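Local coordinates for protein SsfX3 (PDB 3SKV) that probably transfers a salicylyl group to a tetracycline intermediate in a Streptomyces tetracycline biosynthetic pathway, using a GDSL-type fold, at residues 194-199 against 224-229; 252-257 against 306-311. The protein carries 1 engineered substitution. All blocks are in the same frame, centred on the assembly; numbering follows the deposited sequence.

After the beta-rich N-terminal part of the chain, strand 187-192 opens the parallel sheet of the GDSL-like domain and runs into the loop 194-199. Helix 208-216 and strand 219-223 follow, and residues 224-229 return to that loop, closing contact 1 over the ends of two adjacent parallel strands. Contact 2 opens only afterwards, so the two lie in series and neither nest nor cross. Leaving strand 247-252, residues 252-257 enter a short helix; helix 266-278 and strand 286-290 pass before 306-311 closes contact 2 at the start of helix 308-324. Ser255 joins them, its side chain packing against Ser194 and the carbonyl oxygen of Ala227.

Contact 1: 194-199 against 224-229; sequences SICHGR and SFAADG
Cys196 and Ala226 make the apolar touch of this contact, the sulfur SG of Cys196 resting 3.8 Å from CB of Ala226. On one flank, although the side chain of Ser194 sets off away from 224-229, its CB still touches CB of Ala227 (4.1 Å). Beside them, the backbone N of Ala227 gives a weak hydrogen bond to Ser194 O (3.3 Å). His197 presents a ring edge to Ser224, whose OG lies near the ring plane and receives a weak, strongly bent bond from NE2 of His197 (3.2 Å, 123°). A chi1 of -61°, with CG beside the backbone N, brings that edge to Ser224; Ile195 O lies 3.6 Å above one ring face, and Trp208 stacks edge-to-face with the ring. NE2 also has a weak hydrogen bond with OD2 of Asp193; the stronger partner of Ser224 OG is Gly192 O. A water bridges the loops, donating to Ile195 O (2.6 Å) and accepting from Ala226 N (3.0 Å). Ser194 follows Gly192 and Asp193 in the Gly-Asp-Ser sequence of the family and is probably the nucleophile. Weak direct bonds and a water bridge thus hold the loop that begins with this serine to the neighbouring loop 224-229.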
loop_
_atom_site.group_PDB
_atom_site.type_symbol
_atom_site.label_atom_id
_atom_site.label_comp_id
_atom_site.label_asym_id
_atom_site.label_seq_id
_atom_site.Cartn_x
_atom_site.Cartn_y
_atom_site.Cartn_z
ATOM N N SER A 194 -7.519 -3.227 -8.558
ATOM C CA SER A 194 -7.868 -2.259 -9.602
ATOM C C SER A 194 -8.239 -0.883 -9.056
ATOM O O SER A 194 -8.501 0.048 -9.840
ATOM C CB SER A 194 -8.949 -2.820 -10.522
ATOM O OG SER A 194 -9.968 -3.430 -9.755
ATOM N N ILE A 195 -8.174 -0.739 -7.711
ATOM C CA ILE A 195 -8.498 0.509 -7.010
ATOM C C ILE A 195 -7.404 1.023 -6.096
ATOM O O ILE A 195 -6.630 0.243 -5.546
ATOM C CB ILE A 195 -9.854 0.452 -6.245
ATOM C CG1 ILE A 195 -9.868 -0.664 -5.171
ATOM C CG2 ILE A 195 -11.058 0.417 -7.217
ATOM C CD1 ILE A 195 -10.926 -0.535 -4.096
ATOM N N CYS A 196 -7.413 2.344 -5.868
ATOM C CA CYS A 196 -6.541 3.022 -4.930
ATOM C C CYS A 196 -7.108 2.719 -3.559
ATOM O O CYS A 196 -8.313 2.894 -3.320
ATOM C CB CYS A 196 -6.520 4.521 -5.203
ATOM S SG CYS A 196 -6.186 4.956 -6.934
ATOM N N HIS A 197 -6.248 2.221 -2.678
ATOM C CA HIS A 197 -6.643 1.817 -1.336
ATOM C C HIS A 197 -6.848 2.929 -0.341
ATOM O O HIS A 197 -7.438 2.691 0.712
ATOM C CB HIS A 197 -5.691 0.753 -0.797
ATOM C CG HIS A 197 -5.676 -0.494 -1.630
ATOM N ND1 HIS A 197 -6.856 -1.083 -2.076
ATOM C CD2 HIS A 197 -4.631 -1.235 -2.049
ATOM C CE1 HIS A 197 -6.484 -2.162 -2.735
ATOM N NE2 HIS A 197 -5.153 -2.292 -2.750
ATOM N N GLY A 198 -6.371 4.128 -0.656
ATOM C CA GLY A 198 -6.525 5.265 0.248
ATOM C C GLY A 198 -7.940 5.799 0.254
ATOM O O GLY A 198 -8.359 6.417 1.224
ATOM N N ARG A 199 -8.687 5.528 -0.831
ATOM C CA ARG A 199 -10.042 5.990 -1.026
ATOM C C ARG A 199 -11.061 5.346 -0.062
ATOM O O ARG A 199 -11.161 4.106 0.032
ATOM C CB ARG A 199 -10.446 5.852 -2.500
ATOM C CG ARG A 199 -11.580 6.800 -2.896
ATOM C CD ARG A 199 -11.073 8.133 -3.415
ATOM N NE ARG A 199 -10.889 8.130 -4.868
ATOM C CZ ARG A 199 -9.756 7.813 -5.493
ATOM N NH1 ARG A 199 -8.684 7.451 -4.798
ATOM N NH2 ARG A 199 -9.691 7.844 -6.817
ATOM N N SER A 224 0.664 -1.684 -4.788
ATOM C CA SER A 224 -0.677 -1.467 -5.332
ATOM C C SER A 224 -0.683 -0.097 -6.021
ATOM O O SER A 224 -0.524 0.932 -5.364
ATOM C CB SER A 224 -1.710 -1.460 -4.212
ATOM O OG SER A 224 -2.310 -2.733 -4.038
ATOM N N PHE A 225 -0.852 -0.075 -7.348
ATOM C CA PHE A 225 -0.865 1.208 -8.051
ATOM C C PHE A 225 -2.128 1.323 -8.910
ATOM O O PHE A 225 -2.067 1.834 -10.047
ATOM C CB PHE A 225 0.426 1.358 -8.885
ATOM C CG PHE A 225 1.710 1.119 -8.129
ATOM C CD1 PHE A 225 2.250 2.107 -7.312
ATOM C CD2 PHE A 225 2.388 -0.087 -8.244
ATOM C CE1 PHE A 225 3.442 1.888 -6.613
ATOM C CE2 PHE A 225 3.597 -0.288 -7.580
ATOM C CZ PHE A 225 4.117 0.704 -6.765
ATOM N N ALA A 226 -3.284 0.817 -8.363
ATOM C CA ALA A 226 -4.612 0.731 -9.019
ATOM C C ALA A 226 -4.529 -0.154 -10.302
ATOM O O ALA A 226 -3.541 -0.861 -10.456
ATOM C CB ALA A 226 -5.179 2.120 -9.305
ATOM N N ALA A 227 -5.542 -0.148 -11.187
ATOM C CA ALA A 227 -5.604 -1.009 -12.382
ATOM C C ALA A 227 -4.324 -1.123 -13.230
ATOM O O ALA A 227 -3.824 -2.242 -13.427
ATOM C CB ALA A 227 -6.805 -0.660 -13.244
ATOM N N ASP A 228 -3.774 0.019 -13.681
ATOM C CA ASP A 228 -2.563 0.070 -14.514
ATOM C C ASP A 228 -1.365 -0.714 -13.992
ATOM O O ASP A 228 -0.705 -1.389 -14.791
ATOM C CB ASP A 228 -2.182 1.520 -14.867
ATOM C CG ASP A 228 -3.230 2.240 -15.710
ATOM O OD1 ASP A 228 -4.185 1.564 -16.187
ATOM O OD2 ASP A 228 -3.107 3.480 -15.888
ATOM N N GLY A 229 -1.120 -0.659 -12.675
ATOM C CA GLY A 229 0.001 -1.363 -12.070
ATOM C C GLY A 229 -0.220 -2.827 -11.741
ATOM O O GLY A 229 0.714 -3.486 -11.291
HETATM O O HOH W 1 -4.264 -0.823 -6.082
#

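Contact 2: 252-257 against 306-311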
loop_
_atom_site.group_PDB
_atom_site.type_symbol
_atom_site.label_atom_id
_atom_site.label_comp_id
_atom_site.label_asym_id
_atom_site.label_seq_id
_atom_site.Cartn_x
_atom_site.Cartn_y
_atom_site.Cartn_z
ATOM N N VAL A 252 -4.938 -10.204 -8.717
ATOM C CA VAL A 252 -4.993 -9.851 -10.146
ATOM C C VAL A 252 -6.215 -10.424 -10.854
ATOM O O VAL A 252 -6.916 -11.247 -10.271
ATOM C CB VAL A 252 -3.662 -10.258 -10.847
ATOM C CG1 VAL A 252 -2.501 -9.390 -10.343
ATOM C CG2 VAL A 252 -3.349 -11.757 -10.637
ATOM N N GLY A 253 -6.443 -10.005 -12.102
ATOM C CA GLY A 253 -7.551 -10.453 -12.927
ATOM C C GLY A 253 -8.315 -9.322 -13.589
ATOM O O GLY A 253 -8.145 -9.080 -14.785
ATOM N N THR A 254 -9.140 -8.610 -12.816
ATOM C CA THR A 254 -10.021 -7.509 -13.244
ATOM C C THR A 254 -9.365 -6.363 -13.980
ATOM O O THR A 254 -9.897 -5.939 -14.998
ATOM C CB THR A 254 -10.988 -7.089 -12.126
ATOM O OG1 THR A 254 -11.774 -8.239 -11.816
ATOM C CG2 THR A 254 -11.928 -5.931 -12.537
ATOM N N SER A 255 -8.227 -5.890 -13.511
ATOM C CA SER A 255 -7.444 -4.830 -14.164
ATOM C C SER A 255 -7.169 -5.179 -15.648
ATOM O O SER A 255 -7.244 -4.295 -16.506
ATOM C CB SER A 255 -6.126 -4.615 -13.417
ATOM O OG SER A 255 -6.352 -4.508 -12.020
ATOM N N ASN A 256 -6.882 -6.472 -15.949
ATOM C CA ASN A 256 -6.666 -6.927 -17.325
ATOM C C ASN A 256 -7.992 -6.965 -18.069
ATOM O O ASN A 256 -8.043 -6.578 -19.235
ATOM C CB ASN A 256 -5.963 -8.297 -17.364
ATOM C CG ASN A 256 -4.483 -8.220 -17.137
ATOM O OD1 ASN A 256 -3.971 -8.580 -16.082
ATOM N ND2 ASN A 256 -3.756 -7.761 -18.135
ATOM N N PHE A 257 -9.072 -7.413 -17.384
ATOM C CA PHE A 257 -10.433 -7.476 -17.930
ATOM C C PHE A 257 -10.897 -6.069 -18.354
ATOM O O PHE A 257 -11.515 -5.926 -19.404
ATOM C CB PHE A 257 -11.431 -8.124 -16.915
ATOM C CG PHE A 257 -12.896 -7.899 -17.242
ATOM C CD1 PHE A 257 -13.538 -8.670 -18.209
ATOM C CD2 PHE A 257 -13.608 -6.858 -16.652
ATOM C CE1 PHE A 257 -14.872 -8.416 -18.564
ATOM C CE2 PHE A 257 -14.945 -6.611 -17.001
ATOM C CZ PHE A 257 -15.568 -7.394 -17.950
ATOM N N PRO A 306 -13.990 -12.661 -22.733
ATOM C CA PRO A 306 -13.784 -13.155 -21.353
ATOM C C PRO A 306 -14.356 -12.254 -20.263
ATOM O O PRO A 306 -14.349 -11.027 -20.393
ATOM C CB PRO A 306 -12.260 -13.259 -21.223
ATOM C CG PRO A 306 -11.760 -13.357 -22.610
ATOM C CD PRO A 306 -12.719 -12.631 -23.493
ATOM N N THR A 307 -14.862 -12.882 -19.198
ATOM C CA THR A 307 -15.487 -12.213 -18.058
ATOM C C THR A 307 -14.532 -12.210 -16.857
ATOM O O THR A 307 -13.492 -12.872 -16.880
ATOM C CB THR A 307 -16.817 -12.932 -17.703
ATOM O OG1 THR A 307 -16.544 -14.237 -17.187
ATOM C CG2 THR A 307 -17.768 -13.048 -18.883
ATOM N N VAL A 308 -14.914 -11.482 -15.799
ATOM C CA VAL A 308 -14.195 -11.420 -14.526
ATOM C C VAL A 308 -14.113 -12.850 -13.938
ATOM O O VAL A 308 -13.039 -13.264 -13.482
ATOM C CB VAL A 308 -14.839 -10.422 -13.541
ATOM C CG1 VAL A 308 -14.149 -10.475 -12.176
ATOM C CG2 VAL A 308 -14.808 -8.997 -14.097
ATOM N N ALA A 309 -15.221 -13.611 -14.018
ATOM C CA ALA A 309 -15.297 -15.002 -13.561
ATOM C C ALA A 309 -14.237 -15.881 -14.237
ATOM O O ALA A 309 -13.575 -16.666 -13.556
ATOM C CB ALA A 309 -16.682 -15.557 -13.826
ATOM N N ASP A 310 -14.031 -15.687 -15.566
ATOM C CA ASP A 310 -13.026 -16.380 -16.394
ATOM C C ASP A 310 -11.612 -16.142 -15.895
ATOM O O ASP A 310 -10.810 -17.083 -15.879
ATOM C CB ASP A 310 -13.151 -16.004 -17.886
ATOM C CG ASP A 310 -14.416 -16.539 -18.549
ATOM O OD1 ASP A 310 -14.937 -17.577 -18.092
ATOM O OD2 ASP A 310 -14.886 -15.920 -19.519
ATOM N N TYR A 311 -11.311 -14.895 -15.477
ATOM C CA TYR A 311 -10.000 -14.537 -14.924
ATOM C C TYR A 311 -9.779 -15.206 -13.589
ATOM O O TYR A 311 -8.710 -15.784 -13.380
ATOM C CB TYR A 311 -9.810 -13.026 -14.813
ATOM C CG TYR A 311 -9.440 -12.375 -16.126
ATOM C CD1 TYR A 311 -10.425 -11.913 -16.992
ATOM C CD2 TYR A 311 -8.104 -12.208 -16.496
ATOM C CE1 TYR A 311 -10.103 -11.311 -18.202
ATOM C CE2 TYR A 311 -7.767 -11.589 -17.703
ATOM C CZ TYR A 311 -8.777 -11.134 -18.544
ATOM O OH TYR A 311 -8.490 -10.523 -19.740
HETATM O O HOH W 2 -10.920 -11.534 -12.220
#
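Gly253 and Tyr311 bring their CA atoms to 5.2 Å where the first turns of helices 254-257 and 308-324 meet, each helix having its N-cap, Gly253 or Thr307, nearby. The phi of 131° at Gly253 suits a residue without a side chain, and a CB there would press on CB of Tyr311. The tyrosine ring lies with one face over Gly253 O, its CD2 3.6 Å from that oxygen, which also accepts from Phe257 N. Its CE1 reaches CB of Phe257 (3.7 Å) and its CE2 reaches CB of Asn256 (3.8 Å). Phe257, its CG anti to the backbone N at chi1 165°, puts its ring under the CG2 methyl of Val308, a CH-pi contact 3.8 Å from the centroid. Pro306 O sits in the plane of that ring, at its edge. The other methyl of Val308, CG1, packs on Thr254 OG1 at 3.3 Å, and a water that donates to Val308 O is weakly hydrogen-bonded to that hydroxyl. Cutting Tyr311 back to an alanine is likely to leave Gly253 O and the CB atoms of Asn256 and Phe257 without their cover. A Thr307-Asp310 capping box starts the second helix. Phe263 and Phe266 meet the Tyr311 ring edge-to-face, Phe266 from helix 266-278, while OG of Ser291, just past strand 286-290, is hydrogen-bonded to Thr254 N, tying the short helix to that strand's end.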